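Local coordinates for legionella ubiquitin-specific protease A domain-containing protein (Legionella pneumophila subsp. pneumophila, PDB 5DGG) that is of unknown function but carries a central domain of the LupA ubiquitin-specific protease family and may act on ubiquitin, at residues A[122-135]-A[162-176]. Numbering follows the deposited sequence.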
ATOM      1  N   PRO A 122      -6.384  -5.524  -8.630  1.00 26.56           N
ATOM      2  CA  PRO A 122      -5.557  -5.450  -9.803  1.00 28.75           C
ATOM      3  C   PRO A 122      -6.240  -5.897 -11.088  1.00 29.45           C
ATOM      4  O   PRO A 122      -7.259  -6.558 -11.054  1.00 29.86           O
ATOM      5  CB  PRO A 122      -4.393  -6.420  -9.479  1.00 29.41           C
ATOM      6  CG  PRO A 122      -5.029  -7.430  -8.597  1.00 29.23           C
ATOM      7  CD  PRO A 122      -6.116  -6.728  -7.827  1.00 27.46           C
ATOM      8  N   LYS A 123      -5.628  -5.550 -12.202  1.00 31.35           N
ATOM      9  CA  LYS A 123      -6.089  -6.020 -13.530  1.00 32.79           C
ATOM     10  C   LYS A 123      -6.034  -7.531 -13.628  1.00 33.03           C
ATOM     11  O   LYS A 123      -6.959  -8.150 -14.161  1.00 33.00           O
ATOM     12  CB  LYS A 123      -5.225  -5.445 -14.630  1.00 34.76           C
ATOM     13  CG  LYS A 123      -5.320  -3.940 -14.747  1.00 38.13           C
ATOM     14  CD  LYS A 123      -4.602  -3.421 -15.992  1.00 43.49           C
ATOM     15  CE  LYS A 123      -5.021  -1.979 -16.247  1.00 45.65           C
ATOM     16  NZ  LYS A 123      -3.966  -1.223 -16.967  1.00 48.57           N
ATOM     17  N   HIS A 124      -4.969  -8.131 -13.095  1.00 31.51           N
ATOM     18  CA  HIS A 124      -4.750  -9.584 -13.245  1.00 32.75           C
ATOM     19  C   HIS A 124      -4.531 -10.289 -11.889  1.00 31.81           C
ATOM     20  O   HIS A 124      -3.427 -10.765 -11.569  1.00 32.74           O
ATOM     21  CB  HIS A 124      -3.566  -9.855 -14.205  1.00 32.95           C
ATOM     22  CG  HIS A 124      -3.556  -8.992 -15.428  1.00 32.79           C
ATOM     23  ND1 HIS A 124      -4.388  -9.196 -16.503  1.00 36.01           N
ATOM     24  CD2 HIS A 124      -2.804  -7.914 -15.743  1.00 34.76           C
ATOM     25  CE1 HIS A 124      -4.156  -8.281 -17.427  1.00 34.64           C
ATOM     26  NE2 HIS A 124      -3.180  -7.506 -16.999  1.00 35.28           N
ATOM     27  N   PRO A 125      -5.589 -10.387 -11.082  1.00 32.24           N
ATOM     28  CA  PRO A 125      -5.441 -10.994  -9.770  1.00 33.98           C
ATOM     29  C   PRO A 125      -5.145 -12.475  -9.895  1.00 35.77           C
ATOM     30  O   PRO A 125      -5.581 -13.106 -10.866  1.00 35.48           O
ATOM     31  CB  PRO A 125      -6.812 -10.805  -9.139  1.00 34.17           C
ATOM     32  CG  PRO A 125      -7.742 -10.699 -10.285  1.00 34.20           C
ATOM     33  CD  PRO A 125      -6.972  -9.985 -11.347  1.00 33.70           C
ATOM     34  N   GLN A 126      -4.398 -13.025  -8.942  1.00 35.50           N
ATOM     35  CA  GLN A 126      -4.100 -14.456  -8.938  1.00 36.42           C
ATOM     36  C   GLN A 126      -5.052 -15.206  -8.000  1.00 37.72           C
ATOM     37  O   GLN A 126      -5.384 -16.363  -8.251  1.00 36.29           O
ATOM     38  CB  GLN A 126      -2.639 -14.665  -8.542  1.00 39.87           C
ATOM     39  CG  GLN A 126      -2.248 -16.108  -8.268  1.00 42.71           C
ATOM     40  CD  GLN A 126      -0.748 -16.291  -8.026  1.00 47.88           C
ATOM     41  OE1 GLN A 126      -0.075 -15.417  -7.487  1.00 41.26           O
ATOM     42  NE2 GLN A 126      -0.218 -17.458  -8.418  1.00 49.13           N
ATOM     43  N   GLY A 127      -5.446 -14.554  -6.903  1.00 34.99           N
ATOM     44  CA  GLY A 127      -6.360 -15.109  -5.921  1.00 36.40           C
ATOM     45  C   GLY A 127      -5.741 -16.175  -5.027  1.00 36.35           C
ATOM     46  O   GLY A 127      -6.456 -17.015  -4.522  1.00 40.35           O
ATOM     47  N   ASP A 128      -4.424 -16.144  -4.837  1.00 36.29           N
ATOM     48  CA  ASP A 128      -3.697 -17.078  -3.950  1.00 37.93           C
ATOM     49  C   ASP A 128      -3.088 -16.300  -2.765  1.00 35.81           C
ATOM     50  O   ASP A 128      -2.594 -15.180  -2.947  1.00 35.38           O
ATOM     51  CB  ASP A 128      -2.555 -17.743  -4.709  1.00 39.55           C
ATOM     52  CG  ASP A 128      -3.036 -18.685  -5.798  1.00 43.96           C
ATOM     53  OD1 ASP A 128      -4.158 -19.190  -5.691  1.00 44.94           O
ATOM     54  OD2 ASP A 128      -2.271 -18.919  -6.755  1.00 47.35           O
ATOM     55  N   ALA A 129      -3.065 -16.891  -1.581  1.00 34.75           N
ATOM     56  CA  ALA A 129      -2.607 -16.149  -0.399  1.00 35.65           C
ATOM     57  C   ALA A 129      -1.149 -15.675  -0.516  1.00 33.95           C
ATOM     58  O   ALA A 129      -0.813 -14.523  -0.150  1.00 30.52           O
ATOM     59  CB  ALA A 129      -2.793 -17.010   0.857  1.00 38.67           C
ATOM     60  N   TYR A 130      -0.283 -16.557  -1.041  1.00 33.08           N
ATOM     61  CA  TYR A 130       1.152 -16.303  -0.973  1.00 33.46           C
ATOM     62  C   TYR A 130       1.622 -15.033  -1.693  1.00 29.69           C
ATOM     63  O   TYR A 130       2.656 -14.528  -1.343  1.00 28.05           O
ATOM     64  CB  TYR A 130       1.981 -17.497  -1.463  1.00 34.58           C
ATOM     65  CG  TYR A 130       2.073 -17.642  -2.957  1.00 35.88           C
ATOM     66  CD1 TYR A 130       3.211 -17.217  -3.654  1.00 36.25           C
ATOM     67  CD2 TYR A 130       1.043 -18.228  -3.695  1.00 37.26           C
ATOM     68  CE1 TYR A 130       3.300 -17.333  -5.035  1.00 35.89           C
ATOM     69  CE2 TYR A 130       1.128 -18.335  -5.074  1.00 37.05           C
ATOM     70  CZ  TYR A 130       2.263 -17.899  -5.730  1.00 36.26           C
ATOM     71  OH  TYR A 130       2.373 -18.052  -7.086  1.00 38.13           O
ATOM     72  N   SER A 131       0.889 -14.554  -2.706  1.00 28.64           N
ATOM     73  CA  SER A 131       1.389 -13.472  -3.540  1.00 27.05           C
ATOM     74  C   SER A 131       0.774 -12.089  -3.188  1.00 28.46           C
ATOM     75  O   SER A 131       1.023 -11.146  -3.896  1.00 26.68           O
ATOM     76  CB  SER A 131       1.175 -13.784  -5.011  1.00 28.52           C
ATOM     77  OG  SER A 131      -0.200 -13.985  -5.307  1.00 30.13           O
ATOM     78  N   CYS A 132       0.048 -11.963  -2.073  1.00 28.45           N
ATOM     79  CA  CYS A 132      -0.632 -10.707  -1.763  1.00 27.03           C
ATOM     80  C   CYS A 132       0.395  -9.605  -1.531  1.00 24.69           C
ATOM     81  O   CYS A 132       0.170  -8.504  -1.923  1.00 24.42           O
ATOM     82  CB  CYS A 132      -1.549 -10.850  -0.554  1.00 29.14           C
ATOM     83  SG  CYS A 132      -3.050 -11.821  -0.831  1.00 32.09           S
ATOM     84  N   GLY A 133       1.515  -9.940  -0.895  1.00 24.99           N
ATOM     85  CA  GLY A 133       2.630  -9.020  -0.679  1.00 25.04           C
ATOM     86  C   GLY A 133       3.194  -8.475  -1.966  1.00 25.85           C
ATOM     87  O   GLY A 133       3.466  -7.270  -2.091  1.00 25.01           O
ATOM     88  N   ASP A 134       3.407  -9.395  -2.913  1.00 26.80           N
ATOM     89  CA  ASP A 134       3.952  -9.061  -4.204  1.00 27.93           C
ATOM     90  C   ASP A 134       3.055  -8.084  -4.948  1.00 25.63           C
ATOM     91  O   ASP A 134       3.517  -7.067  -5.498  1.00 25.19           O
ATOM     92  CB  ASP A 134       4.123 -10.350  -5.051  1.00 28.45           C
ATOM     93  CG  ASP A 134       4.919 -11.440  -4.310  1.00 30.85           C
ATOM     94  OD1 ASP A 134       4.411 -12.053  -3.317  1.00 30.51           O
ATOM     95  OD2 ASP A 134       6.065 -11.691  -4.750  1.00 34.25           O
ATOM     96  N   PHE A 135       1.787  -8.429  -5.028  1.00 24.64           N
ATOM     97  CA  PHE A 135       0.800  -7.522  -5.613  1.00 24.96           C
ATOM     98  C   PHE A 135       0.784  -6.170  -4.919  1.00 23.83           C
ATOM     99  O   PHE A 135       0.752  -5.139  -5.592  1.00 24.38           O
ATOM    100  CB  PHE A 135      -0.622  -8.128  -5.587  1.00 25.62           C
ATOM    101  CG  PHE A 135      -0.914  -9.103  -6.724  1.00 25.38           C
ATOM    102  CD1 PHE A 135      -1.468  -8.657  -7.893  1.00 25.77           C
ATOM    103  CD2 PHE A 135      -0.662 -10.468  -6.596  1.00 26.25           C
ATOM    104  CE1 PHE A 135      -1.727  -9.528  -8.941  1.00 25.98           C
ATOM    105  CE2 PHE A 135      -0.917 -11.355  -7.625  1.00 25.71           C
ATOM    106  CZ  PHE A 135      -1.452 -10.882  -8.801  1.00 27.09           C
ATOM    107  N   LEU A 162       3.352  -6.353 -13.049  1.00 29.65           N
ATOM    108  CA  LEU A 162       1.987  -6.332 -12.501  1.00 28.81           C
ATOM    109  C   LEU A 162       0.945  -5.964 -13.536  1.00 29.16           C
ATOM    110  O   LEU A 162      -0.079  -6.649 -13.692  1.00 29.17           O
ATOM    111  CB  LEU A 162       1.889  -5.316 -11.361  1.00 26.87           C
ATOM    112  CG  LEU A 162       0.460  -5.015 -10.845  1.00 26.20           C
ATOM    113  CD1 LEU A 162      -0.095  -6.189 -10.113  1.00 26.23           C
ATOM    114  CD2 LEU A 162       0.489  -3.846  -9.893  1.00 27.97           C
ATOM    115  N   ASP A 163       1.185  -4.877 -14.249  1.00 30.25           N
ATOM    116  CA  ASP A 163       0.173  -4.358 -15.162  1.00 33.54           C
ATOM    117  C   ASP A 163      -0.168  -5.277 -16.320  1.00 35.44           C
ATOM    118  O   ASP A 163      -1.328  -5.339 -16.768  1.00 35.68           O
ATOM    119  CB  ASP A 163       0.645  -3.043 -15.751  1.00 37.54           C
ATOM    120  CG  ASP A 163      -0.458  -2.317 -16.456  1.00 40.59           C
ATOM    121  OD1 ASP A 163      -1.361  -1.801 -15.778  1.00 41.68           O
ATOM    122  OD2 ASP A 163      -0.456  -2.286 -17.699  1.00 44.13           O
ATOM    123  N   ASN A 164       0.844  -5.978 -16.833  1.00 34.50           N
ATOM    124  CA  ASN A 164       0.640  -6.816 -18.009  1.00 37.00           C
ATOM    125  C   ASN A 164       0.443  -8.258 -17.710  1.00 38.47           C
ATOM    126  O   ASN A 164      -0.280  -8.905 -18.457  1.00 38.22           O
ATOM    127  CB  ASN A 164       1.799  -6.618 -18.987  1.00 36.49           C
ATOM    128  CG  ASN A 164       1.859  -5.184 -19.466  1.00 37.43           C
ATOM    129  OD1 ASN A 164       1.070  -4.791 -20.286  1.00 35.99           O
ATOM    130  ND2 ASN A 164       2.732  -4.381 -18.883  1.00 36.20           N
ATOM    131  N   LEU A 165       1.070  -8.768 -16.638  1.00 37.56           N
ATOM    132  CA  LEU A 165       1.068 -10.207 -16.338  1.00 38.36           C
ATOM    133  C   LEU A 165       0.454 -10.666 -15.011  1.00 37.89           C
ATOM    134  O   LEU A 165       0.286 -11.871 -14.809  1.00 35.22           O
ATOM    135  CB  LEU A 165       2.501 -10.708 -16.324  1.00 40.84           C
ATOM    136  CG  LEU A 165       3.193 -10.638 -17.680  1.00 45.48           C
ATOM    137  CD1 LEU A 165       4.706 -10.804 -17.497  1.00 48.80           C
ATOM    138  CD2 LEU A 165       2.607 -11.716 -18.585  1.00 45.13           C
ATOM    139  N   GLY A 166       0.218  -9.748 -14.079  1.00 32.63           N
ATOM    140  CA  GLY A 166      -0.145 -10.149 -12.711  1.00 32.10           C
ATOM    141  C   GLY A 166       0.985 -11.017 -12.202  1.00 31.32           C
ATOM    142  O   GLY A 166       2.166 -10.651 -12.350  1.00 33.50           O
ATOM    143  N   ASN A 167       0.634 -12.157 -11.633  1.00 31.50           N
ATOM    144  CA  ASN A 167       1.628 -13.157 -11.218  1.00 33.06           C
ATOM    145  C   ASN A 167       1.477 -14.483 -11.959  1.00 33.80           C
ATOM    146  O   ASN A 167       1.780 -15.564 -11.440  1.00 36.60           O
ATOM    147  CB  ASN A 167       1.594 -13.372  -9.720  1.00 34.03           C
ATOM    148  CG  ASN A 167       2.796 -14.138  -9.225  1.00 35.68           C
ATOM    149  OD1 ASN A 167       3.931 -13.925  -9.696  1.00 35.51           O
ATOM    150  ND2 ASN A 167       2.559 -15.047  -8.289  1.00 35.83           N
ATOM    151  N   GLU A 168       1.016 -14.396 -13.188  1.00 35.05           N
ATOM    152  CA  GLU A 168       1.003 -15.567 -14.093  1.00 39.61           C
ATOM    153  C   GLU A 168       2.375 -16.193 -14.187  1.00 37.82           C
ATOM    154  O   GLU A 168       3.371 -15.473 -14.312  1.00 38.15           O
ATOM    155  CB  GLU A 168       0.574 -15.114 -15.490  1.00 45.52           C
ATOM    156  CG  GLU A 168      -0.873 -15.436 -15.802  1.00 54.68           C
ATOM    157  CD  GLU A 168      -1.004 -16.823 -16.436  1.00 66.78           C
ATOM    158  OE1 GLU A 168      -0.219 -17.724 -16.041  1.00 76.96           O
ATOM    159  OE2 GLU A 168      -1.866 -17.017 -17.334  1.00 72.87           O
ATOM    160  N   ASP A 169       2.424 -17.524 -14.140  1.00 39.01           N
ATOM    161  CA  ASP A 169       3.677 -18.282 -14.167  1.00 39.62           C
ATOM    162  C   ASP A 169       4.617 -17.819 -13.059  1.00 39.73           C
ATOM    163  O   ASP A 169       5.836 -17.937 -13.190  1.00 38.31           O
ATOM    164  CB  ASP A 169       4.392 -18.171 -15.545  1.00 40.40           C
ATOM    165  CG  ASP A 169       3.719 -18.991 -16.648  1.00 41.72           C
ATOM    166  OD1 ASP A 169       2.634 -19.562 -16.387  1.00 40.94           O
ATOM    167  OD2 ASP A 169       4.289 -19.043 -17.779  1.00 40.09           O
ATOM    168  N   ASN A 170       4.044 -17.222 -12.002  1.00 40.74           N
ATOM    169  CA  ASN A 170       4.793 -16.738 -10.851  1.00 39.80           C
ATOM    170  C   ASN A 170       5.819 -15.669 -11.250  1.00 39.10           C
ATOM    171  O   ASN A 170       6.809 -15.497 -10.565  1.00 41.29           O
ATOM    172  CB  ASN A 170       5.474 -17.929 -10.159  1.00 42.91           C
ATOM    173  CG  ASN A 170       5.455 -17.829  -8.649  1.00 45.68           C
ATOM    174  OD1 ASN A 170       4.508 -17.302  -8.041  1.00 46.70           O
ATOM    175  ND2 ASN A 170       6.510 -18.317  -8.027  1.00 46.58           N
ATOM    176  N   VAL A 171       5.572 -14.937 -12.339  1.00 38.64           N
ATOM    177  CA  VAL A 171       6.572 -13.969 -12.825  0.70 38.83           C
ATOM    178  C   VAL A 171       6.712 -12.749 -11.920  1.00 37.84           C
ATOM    179  O   VAL A 171       7.807 -12.155 -11.833  1.00 37.10           O
ATOM    180  CB  VAL A 171       6.323 -13.473 -14.264  0.70 39.56           C
ATOM    181  CG1 VAL A 171       6.428 -14.618 -15.255  0.70 39.69           C
ATOM    182  CG2 VAL A 171       5.000 -12.721 -14.377  0.70 39.19           C
ATOM    183  N   LEU A 172       5.628 -12.366 -11.233  1.00 36.13           N
ATOM    184  CA  LEU A 172       5.719 -11.256 -10.278  1.00 31.72           C
ATOM    185  C   LEU A 172       6.602 -11.654  -9.084  1.00 31.83           C
ATOM    186  O   LEU A 172       7.505 -10.908  -8.668  1.00 32.40           O
ATOM    187  CB  LEU A 172       4.335 -10.781  -9.861  1.00 30.38           C
ATOM    188  CG  LEU A 172       4.309  -9.449  -9.104  1.00 29.31           C
ATOM    189  CD1 LEU A 172       4.750  -8.218  -9.943  1.00 29.87           C
ATOM    190  CD2 LEU A 172       2.908  -9.239  -8.533  1.00 29.77           C
ATOM    191  N   ARG A 173       6.393 -12.836  -8.549  1.00 33.20           N
ATOM    192  CA  ARG A 173       7.294 -13.373  -7.519  1.00 36.38           C
ATOM    193  C   ARG A 173       8.755 -13.472  -7.987  1.00 39.75           C
ATOM    194  O   ARG A 173       9.688 -13.144  -7.233  1.00 37.56           O
ATOM    195  CB  ARG A 173       6.780 -14.713  -7.013  1.00 38.82           C
ATOM    196  CG  ARG A 173       7.681 -15.453  -6.023  1.00 39.95           C
ATOM    197  CD  ARG A 173       8.090 -14.631  -4.791  1.00 41.06           C
ATOM    198  NE  ARG A 173       6.984 -14.156  -3.941  1.00 38.69           N
ATOM    199  CZ  ARG A 173       6.502 -14.791  -2.886  1.00 40.52           C
ATOM    200  NH1 ARG A 173       7.001 -15.979  -2.535  1.00 42.71           N
ATOM    201  NH2 ARG A 173       5.494 -14.265  -2.172  1.00 38.57           N
ATOM    202  N   MET A 174       8.969 -13.831  -9.252  1.00 41.50           N
ATOM    203  CA  MET A 174      10.328 -13.808  -9.759  1.00 46.17           C
ATOM    204  C   MET A 174      10.906 -12.397  -9.809  1.00 44.72           C
ATOM    205  O   MET A 174      12.064 -12.213  -9.446  1.00 45.41           O
ATOM    206  CB  MET A 174      10.439 -14.449 -11.133  1.00 54.20           C
ATOM    207  CG  MET A 174      11.779 -15.151 -11.288  1.00 63.25           C
ATOM    208  SD  MET A 174      12.545 -14.888 -12.882  1.00 77.20           S
ATOM    209  CE  MET A 174      13.488 -16.421 -13.001  1.00 76.22           C
ATOM    210  N   THR A 175      10.133 -11.394 -10.227  1.00 40.77           N
ATOM    211  CA  THR A 175      10.682 -10.042 -10.226  1.00 40.50           C
ATOM    212  C   THR A 175      10.882  -9.526  -8.793  1.00 39.94           C
ATOM    213  O   THR A 175      11.826  -8.792  -8.539  1.00 42.21           O
ATOM    214  CB  THR A 175       9.877  -9.041 -11.082  1.00 41.89           C
ATOM    215  OG1 THR A 175       8.518  -8.989 -10.650  1.00 41.55           O
ATOM    216  CG2 THR A 175       9.884  -9.447 -12.548  1.00 42.85           C
ATOM    217  N   THR A 176      10.030  -9.922  -7.852  1.00 39.69           N
ATOM    218  CA  THR A 176      10.204  -9.453  -6.489  1.00 38.50           C
ATOM    219  C   THR A 176      11.494 -10.082  -5.878  1.00 42.69           C
ATOM    220  O   THR A 176      12.245  -9.388  -5.174  1.00 43.83           O
ATOM    221  CB  THR A 176       8.951  -9.650  -5.610  1.00 36.69           C
ATOM    222  OG1 THR A 176       8.605 -11.015  -5.548  1.00 38.40           O
ATOM    223  CG2 THR A 176       7.770  -8.881  -6.168  1.00 33.79           C
TER
HETATM  224  O   HOH W   1      -2.605  -6.714 -12.417  1.00 29.30           O
HETATM  225  O   HOH W   2      -1.912 -13.174 -11.603  1.00 30.76           O
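The loop that enters helix 132-146 of this LupA-type domain packs against the turn joining helix 156-165 to helix 171-183, with Asp134 and Arg173, each in the first turn of its helix, paired across the contact. Arg173 grips the carboxylate side-on: NE meets Asp134 OD2 at 2.8 Å and NH2 meets Asp134 OD1 at 2.7 Å, both bonds on the syn side. Guanidinium and carboxylate lie nearly coplanar, 21° apart, so the salt bridge fixes the rotation of both groups. The arginine chain bends at chi2 and chi3, which brings its guanidinium onto Asp134, and Tyr130 CD1 sits over one guanidinium face; Arg173 NH1 also bonds to the carbonyl oxygen of Asp4. Beside this pair the amide of Asn167 bridges the two segments. Its ND2 donates almost straight (175°) to Gln126 OE1 at 2.8 Å, while Ser131 OG reaches the same oxygen from the opposite face of the glutamine amide. Asn167 OD1 accepts from Arg173 N, which stands above its carbonyl plane, tying the turn to the first turn of helix 171-183. Tyr130 OH donates to Asn170 OD1 over a very short 2.5 Å, the oxygen lying at the edge of the ring, and accepts from Gln126 NE2. Next to this network Leu172 CD2 stands over the Phe135 face, 4.2 Å from the centroid, a CH-pi contact, and Leu162 CD1 packs obliquely on Phe135 CD1 at 3.6 Å. Lys123 NZ forms a salt bridge with Asp163 OD1, and two waters link the backbones: one joins His124 N to Leu162 O, the other His124 O to Asn167 N. The turn between helix 156-165 and helix 171-183 thus docks on the loop and first turn of helix 132-146, in a domain assigned to the CA peptidase clan.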